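Local coordinates for protein Lip_vut3, C2L (Metagenome, PDB 6NKD) that is a GDSL-family lipolytic enzyme that probably hydrolyses ester bonds of lipids, with likely activity on lysophospholipids, at residues P141-E144 / L145-K148; A58-E62 / P63-E67. All coordinates share one frame; numbering follows the deposited sequence.

Contact 1: residues P141-E144 / L145-K148; sequences PSIE and LADK
I143 meets A146 and D147 at the first turn of helix 144-157. The motif is a helix N-terminus, with I143 in the N-cap position. This helix lies in the right-handed type of beta-alpha-beta crossover of the SGNH hydrolase fold, joining strand 130-134 to its parallel neighbour 166-169.

The isoleucine side chain has no acceptor to offer the helix start, so the I143 contribution is made by its main chain and its methyl groups. Its carbonyl oxygen, I143 O, accepts from D147 N at 3.1 Å. The donor lies in the carbonyl plane, and the N-H...O angle is 155°. On the apolar side, CG1 stands anti to the carbonyl carbon (chi1 -57°). This leaves the CG2 branch on the carbonyl side, where it comes alongside the methyl of A146, with I143 CG2 3.9 Å from A146 CB. The A146 methyl also rests on the I143 carbonyl, A146 CB to I143 O being 3.5 Å. I143 CG2 also lies 4.3 Å from L145 CB, a looser touch.

A146 is buried, packed on N138 and on L88 of helix 81-94. L145 leans on Y91 of that helix and on E97. The first turn thus packs against helix 81-94 and the loops that carry N138 and E97.

E144 is the first residue of the helix. Its carboxylate arm leads away, and its main chain makes the contact. E144 O receives K148 N at 2.8 Å with an N-H...O angle of 162°, a regular i to i+4 bond. The carboxylate of D147 turns elsewhere, its OD1 hydrogen-bonded to Y172 OH. Its beta carbon stays over the turn, with D147 CB 3.6 Å from E144 O.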
ATOM      1  N   PRO A 141     -27.309   5.877   6.216  1.00 59.69           N
ATOM      2  CA  PRO A 141     -28.571   5.892   6.969  1.00 60.72           C
ATOM      3  C   PRO A 141     -29.662   6.722   6.319  1.00 62.01           C
ATOM      4  O   PRO A 141     -30.845   6.463   6.571  1.00 63.10           O
ATOM      5  CB  PRO A 141     -28.162   6.472   8.328  1.00 61.63           C
ATOM      6  CG  PRO A 141     -26.970   7.317   8.022  1.00 61.04           C
ATOM      7  CD  PRO A 141     -26.236   6.609   6.916  1.00 60.04           C
ATOM      8  N   SER A 142     -29.311   7.709   5.495  1.00 63.10           N
ATOM      9  CA  SER A 142     -30.319   8.536   4.844  1.00 64.82           C
ATOM     10  C   SER A 142     -31.014   7.826   3.688  1.00 64.26           C
ATOM     11  O   SER A 142     -32.005   8.350   3.169  1.00 68.37           O
ATOM     12  CB  SER A 142     -29.689   9.840   4.348  1.00 66.02           C
ATOM     13  OG  SER A 142     -28.668   9.588   3.400  1.00 68.24           O
ATOM     14  N   ILE A 143     -30.528   6.659   3.278  1.00 61.03           N
ATOM     15  CA  ILE A 143     -31.142   5.874   2.214  1.00 60.45           C
ATOM     16  C   ILE A 143     -31.981   4.785   2.869  1.00 62.48           C
ATOM     17  O   ILE A 143     -31.441   3.824   3.429  1.00 61.64           O
ATOM     18  CB  ILE A 143     -30.089   5.275   1.274  1.00 57.03           C
ATOM     19  CG1 ILE A 143     -29.212   6.381   0.683  1.00 55.26           C
ATOM     20  CG2 ILE A 143     -30.760   4.474   0.170  1.00 57.24           C
ATOM     21  CD1 ILE A 143     -28.104   5.866  -0.210  1.00 53.21           C
ATOM     22  N   GLU A 144     -33.307   4.928   2.798  1.00 65.93           N
ATOM     23  CA  GLU A 144     -34.186   3.955   3.439  1.00 67.79           C
ATOM     24  C   GLU A 144     -34.071   2.582   2.790  1.00 66.26           C
ATOM     25  O   GLU A 144     -34.161   1.558   3.475  1.00 65.78           O
ATOM     26  CB  GLU A 144     -35.634   4.442   3.404  1.00 72.32           C
ATOM     27  CG  GLU A 144     -35.946   5.519   4.427  1.00 77.49           C
ATOM     28  CD  GLU A 144     -37.382   5.455   4.911  1.00 84.70           C
ATOM     29  OE1 GLU A 144     -37.807   6.371   5.646  1.00 86.28           O
ATOM     30  OE2 GLU A 144     -38.083   4.483   4.559  1.00 87.05           O
ATOM     31  N   LEU A 145     -33.871   2.539   1.471  1.00 65.93           N
ATOM     32  CA  LEU A 145     -33.734   1.253   0.795  1.00 65.75           C
ATOM     33  C   LEU A 145     -32.494   0.511   1.277  1.00 62.62           C
ATOM     34  O   LEU A 145     -32.508  -0.719   1.405  1.00 61.97           O
ATOM     35  CB  LEU A 145     -33.684   1.451  -0.718  1.00 67.19           C
ATOM     36  CG  LEU A 145     -33.680   0.147  -1.518  1.00 68.57           C
ATOM     37  CD1 LEU A 145     -35.061  -0.494  -1.513  1.00 70.58           C
ATOM     38  CD2 LEU A 145     -33.189   0.379  -2.932  1.00 69.05           C
ATOM     39  N   ALA A 146     -31.412   1.242   1.548  1.00 61.13           N
ATOM     40  CA  ALA A 146     -30.220   0.609   2.099  1.00 59.24           C
ATOM     41  C   ALA A 146     -30.486   0.070   3.499  1.00 59.86           C
ATOM     42  O   ALA A 146     -30.018  -1.019   3.850  1.00 59.39           O
ATOM     43  CB  ALA A 146     -29.056   1.597   2.113  1.00 57.33           C
ATOM     44  N   ASP A 147     -31.241   0.813   4.309  1.00 61.24           N
ATOM     45  CA  ASP A 147     -31.555   0.346   5.654  1.00 63.06           C
ATOM     46  C   ASP A 147     -32.501  -0.848   5.613  1.00 65.57           C
ATOM     47  O   ASP A 147     -32.335  -1.805   6.378  1.00 65.83           O
ATOM     48  CB  ASP A 147     -32.157   1.484   6.476  1.00 64.03           C
ATOM     49  CG  ASP A 147     -32.206   1.168   7.958  1.00 65.18           C
ATOM     50  OD1 ASP A 147     -31.132   1.143   8.596  1.00 64.42           O
ATOM     51  OD2 ASP A 147     -33.317   0.947   8.484  1.00 67.53           O
ATOM     52  N   LYS A 148     -33.495  -0.809   4.725  1.00 67.61           N
ATOM     53  CA  LYS A 148     -34.431  -1.924   4.607  1.00 70.39           C
ATOM     54  C   LYS A 148     -33.735  -3.174   4.087  1.00 69.15           C
ATOM     55  O   LYS A 148     -33.982  -4.281   4.581  1.00 69.99           O
ATOM     56  CB  LYS A 148     -35.592  -1.533   3.691  1.00 72.98           C
ATOM     57  CG  LYS A 148     -36.634  -2.623   3.486  1.00 75.94           C
ATOM     58  CD  LYS A 148     -37.757  -2.136   2.582  1.00 78.90           C
ATOM     59  CE  LYS A 148     -38.885  -3.153   2.487  1.00 82.23           C
ATOM     60  NZ  LYS A 148     -40.024  -2.647   1.668  1.00 84.27           N
TER

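Contact 2: residues A58-E62 / P63-E67; sequences AMLNE and PFIME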
ATOM      1  N   ALA A  58     -15.051 -21.302  -0.574  1.00 81.92           N
ATOM      2  CA  ALA A  58     -14.124 -22.120  -1.346  1.00 86.35           C
ATOM      3  C   ALA A  58     -12.737 -22.176  -0.720  1.00 85.26           C
ATOM      4  O   ALA A  58     -11.960 -23.078  -1.048  1.00 89.57           O
ATOM      5  CB  ALA A  58     -14.029 -21.598  -2.780  1.00 88.81           C
HETATM    6  N   MSE A  59     -12.409 -21.240   0.166  1.00 80.71           N
HETATM    7  CA  MSE A  59     -11.116 -21.247   0.841  1.00 80.45           C
HETATM    8  C   MSE A  59     -11.008 -22.408   1.817  1.00 83.35           C
HETATM    9  O   MSE A  59      -9.923 -22.942   2.040  1.00 84.70           O
HETATM   10  CB  MSE A  59     -10.884 -19.939   1.597  1.00 76.07           C
HETATM   11  CG  MSE A  59     -10.877 -18.692   0.746  1.00 75.77           C
HETATM   12 SE   MSE A  59     -10.490 -17.142   1.854  0.55 72.61          SE
HETATM   13  CE  MSE A  59     -11.322 -17.744   3.512  1.00 70.61           C
ATOM     14  N   LEU A  60     -12.144 -22.790   2.403  1.00 84.28           N
ATOM     15  CA  LEU A  60     -12.146 -23.808   3.446  1.00 88.74           C
ATOM     16  C   LEU A  60     -11.676 -25.169   2.948  1.00 97.83           C
ATOM     17  O   LEU A  60     -11.397 -26.044   3.773  1.00100.24           O
ATOM     18  CB  LEU A  60     -13.544 -23.926   4.056  1.00 86.61           C
ATOM     19  CG  LEU A  60     -14.065 -22.664   4.747  1.00 80.69           C
ATOM     20  CD1 LEU A  60     -15.327 -22.967   5.542  1.00 79.18           C
ATOM     21  CD2 LEU A  60     -12.995 -22.054   5.642  1.00 77.89           C
ATOM     22  N   ASN A  61     -11.581 -25.371   1.635  1.00103.67           N
ATOM     23  CA  ASN A  61     -11.007 -26.597   1.100  1.00110.19           C
ATOM     24  C   ASN A  61      -9.502 -26.501   0.899  1.00110.00           C
ATOM     25  O   ASN A  61      -8.865 -27.521   0.609  1.00114.70           O
ATOM     26  CB  ASN A  61     -11.680 -26.969  -0.226  1.00116.18           C
ATOM     27  CG  ASN A  61     -11.992 -28.452  -0.322  1.00125.46           C
ATOM     28  OD1 ASN A  61     -12.211 -29.116   0.692  1.00126.50           O
ATOM     29  ND2 ASN A  61     -12.013 -28.978  -1.541  1.00133.47           N
ATOM     30  N   GLU A  62      -8.924 -25.312   1.042  1.00105.66           N
ATOM     31  CA  GLU A  62      -7.480 -25.166   0.942  1.00106.41           C
ATOM     32  C   GLU A  62      -6.815 -25.927   2.083  1.00104.72           C
ATOM     33  O   GLU A  62      -7.256 -25.814   3.236  1.00103.07           O
ATOM     34  CB  GLU A  62      -7.084 -23.689   0.994  1.00104.05           C
ATOM     35  CG  GLU A  62      -5.888 -23.327   0.132  1.00107.27           C
ATOM     36  CD  GLU A  62      -6.272 -23.085  -1.313  1.00109.45           C
ATOM     37  OE1 GLU A  62      -7.464 -22.813  -1.573  1.00107.99           O
ATOM     38  OE2 GLU A  62      -5.386 -23.165  -2.188  1.00113.13           O
ATOM     39  N   PRO A  63      -5.766 -26.710   1.816  1.00105.15           N
ATOM     40  CA  PRO A  63      -5.177 -27.521   2.894  1.00104.42           C
ATOM     41  C   PRO A  63      -4.595 -26.692   4.025  1.00 99.61           C
ATOM     42  O   PRO A  63      -4.769 -27.046   5.197  1.00 98.35           O
ATOM     43  CB  PRO A  63      -4.102 -28.341   2.164  1.00108.83           C
ATOM     44  CG  PRO A  63      -3.787 -27.553   0.935  1.00109.17           C
ATOM     45  CD  PRO A  63      -5.072 -26.896   0.531  1.00107.03           C
ATOM     46  N   PHE A  64      -3.918 -25.585   3.710  1.00 96.83           N
ATOM     47  CA  PHE A  64      -3.338 -24.759   4.765  1.00 93.95           C
ATOM     48  C   PHE A  64      -4.415 -24.020   5.547  1.00 89.28           C
ATOM     49  O   PHE A  64      -4.285 -23.824   6.762  1.00 88.66           O
ATOM     50  CB  PHE A  64      -2.334 -23.772   4.170  1.00 92.32           C
ATOM     51  CG  PHE A  64      -1.704 -22.864   5.187  1.00 88.95           C
ATOM     52  CD1 PHE A  64      -0.931 -23.383   6.213  1.00 89.59           C
ATOM     53  CD2 PHE A  64      -1.877 -21.492   5.113  1.00 84.86           C
ATOM     54  CE1 PHE A  64      -0.348 -22.550   7.149  1.00 87.22           C
ATOM     55  CE2 PHE A  64      -1.296 -20.654   6.046  1.00 82.96           C
ATOM     56  CZ  PHE A  64      -0.530 -21.185   7.065  1.00 82.62           C
ATOM     57  N   ILE A  65      -5.487 -23.601   4.873  1.00 85.52           N
ATOM     58  CA  ILE A  65      -6.564 -22.906   5.566  1.00 79.54           C
ATOM     59  C   ILE A  65      -7.355 -23.880   6.433  1.00 81.43           C
ATOM     60  O   ILE A  65      -7.801 -23.531   7.532  1.00 78.75           O
ATOM     61  CB  ILE A  65      -7.463 -22.173   4.555  1.00 75.68           C
ATOM     62  CG1 ILE A  65      -6.628 -21.189   3.733  1.00 74.16           C
ATOM     63  CG2 ILE A  65      -8.596 -21.447   5.267  1.00 70.63           C
ATOM     64  CD1 ILE A  65      -7.439 -20.320   2.800  1.00 71.30           C
HETATM   65  N   MSE A  66      -7.528 -25.112   5.967  1.00 86.50           N
HETATM   66  CA  MSE A  66      -8.223 -26.122   6.755  1.00 89.51           C
HETATM   67  C   MSE A  66      -7.427 -26.467   8.006  1.00 92.72           C
HETATM   68  O   MSE A  66      -7.999 -26.797   9.044  1.00 93.30           O
HETATM   69  CB  MSE A  66      -8.477 -27.383   5.931  1.00 94.05           C
HETATM   70  CG  MSE A  66      -9.934 -27.796   5.919  1.00 94.66           C
HETATM   71 SE   MSE A  66     -10.271 -29.566   5.185  0.53101.68          SE
HETATM   72  CE  MSE A  66     -10.023 -30.619   6.809  1.00104.49           C
ATOM     73  N   GLU A  67      -6.100 -26.391   7.891  1.00 95.80           N
ATOM     74  CA  GLU A  67      -5.240 -26.608   9.050  1.00 99.00           C
ATOM     75  C   GLU A  67      -5.535 -25.591  10.145  1.00 94.07           C
ATOM     76  O   GLU A  67      -5.744 -25.955  11.308  1.00 95.05           O
ATOM     77  CB  GLU A  67      -3.770 -26.538   8.631  1.00104.03           C
ATOM     78  CG  GLU A  67      -3.261 -27.766   7.894  1.00111.78           C
ATOM     79  CD  GLU A  67      -2.696 -28.812   8.833  1.00120.95           C
ATOM     80  OE1 GLU A  67      -2.478 -28.490  10.019  1.00122.69           O
ATOM     81  OE2 GLU A  67      -2.467 -29.956   8.384  1.00126.78           O
TER
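E62 and M66 form the first turn of helix 63-71, directly after a type I beta turn from M59 to E62. The motif is a tight helix-to-helix link, with E62 as the N-cap residue and a proline next in line.

Two backbone bonds fix the link. E62 N donates to M59 O at 2.8 Å and closes the beta turn. M66 N donates to E62 O, also at 2.8 Å, and opens the helix.

The apolar contacts centre on I65. Its CG1 arm is anti to the carbonyl carbon (chi1 -58°) and extends back over the turn. I65 CD1 lies 3.7 Å from CB of M59, a selenomethionine, and I65 CG1 lies 3.7 Å from E62 CB. I65 CG2 faces L60 CD2 at a looser 4.5 Å. F21 of a third subunit packs on I65 and M59. With an alanine here, the reach of CG1 and CD1 to E62 CB and M59 CB would be gone, which would probably open a gap between the beta turn and the helix and leave F21 of the third subunit less well packed.

E62 brings a charge into the interface. Its carboxylate nears E94 of a second subunit and E22 of the third, which would probably raise its proton affinity.

M66, another selenomethionine, sits against the turn through its first side-chain carbons, with M66 CB 3.9 Å from L60 O.

Contact 2 comes first along the chain and contact 1 follows. Their centres are 36 Å apart and their nearest atoms about 25 Å, on opposite sides of the chain's centre. Each includes the start of a helix beside the one parallel sheet of the fold. Residues 58-67 link helices 53-59 and 63-71 between edge strand 41-47 and central strand 74-77. Residues 141-148 open helix 144-157, which leads to the other edge strand, 166-169. Their surroundings differ. Contact 2 meets two other subunits and so belongs to the assembly interfaces, whereas contact 1 touches none and lies away from the annotated sites.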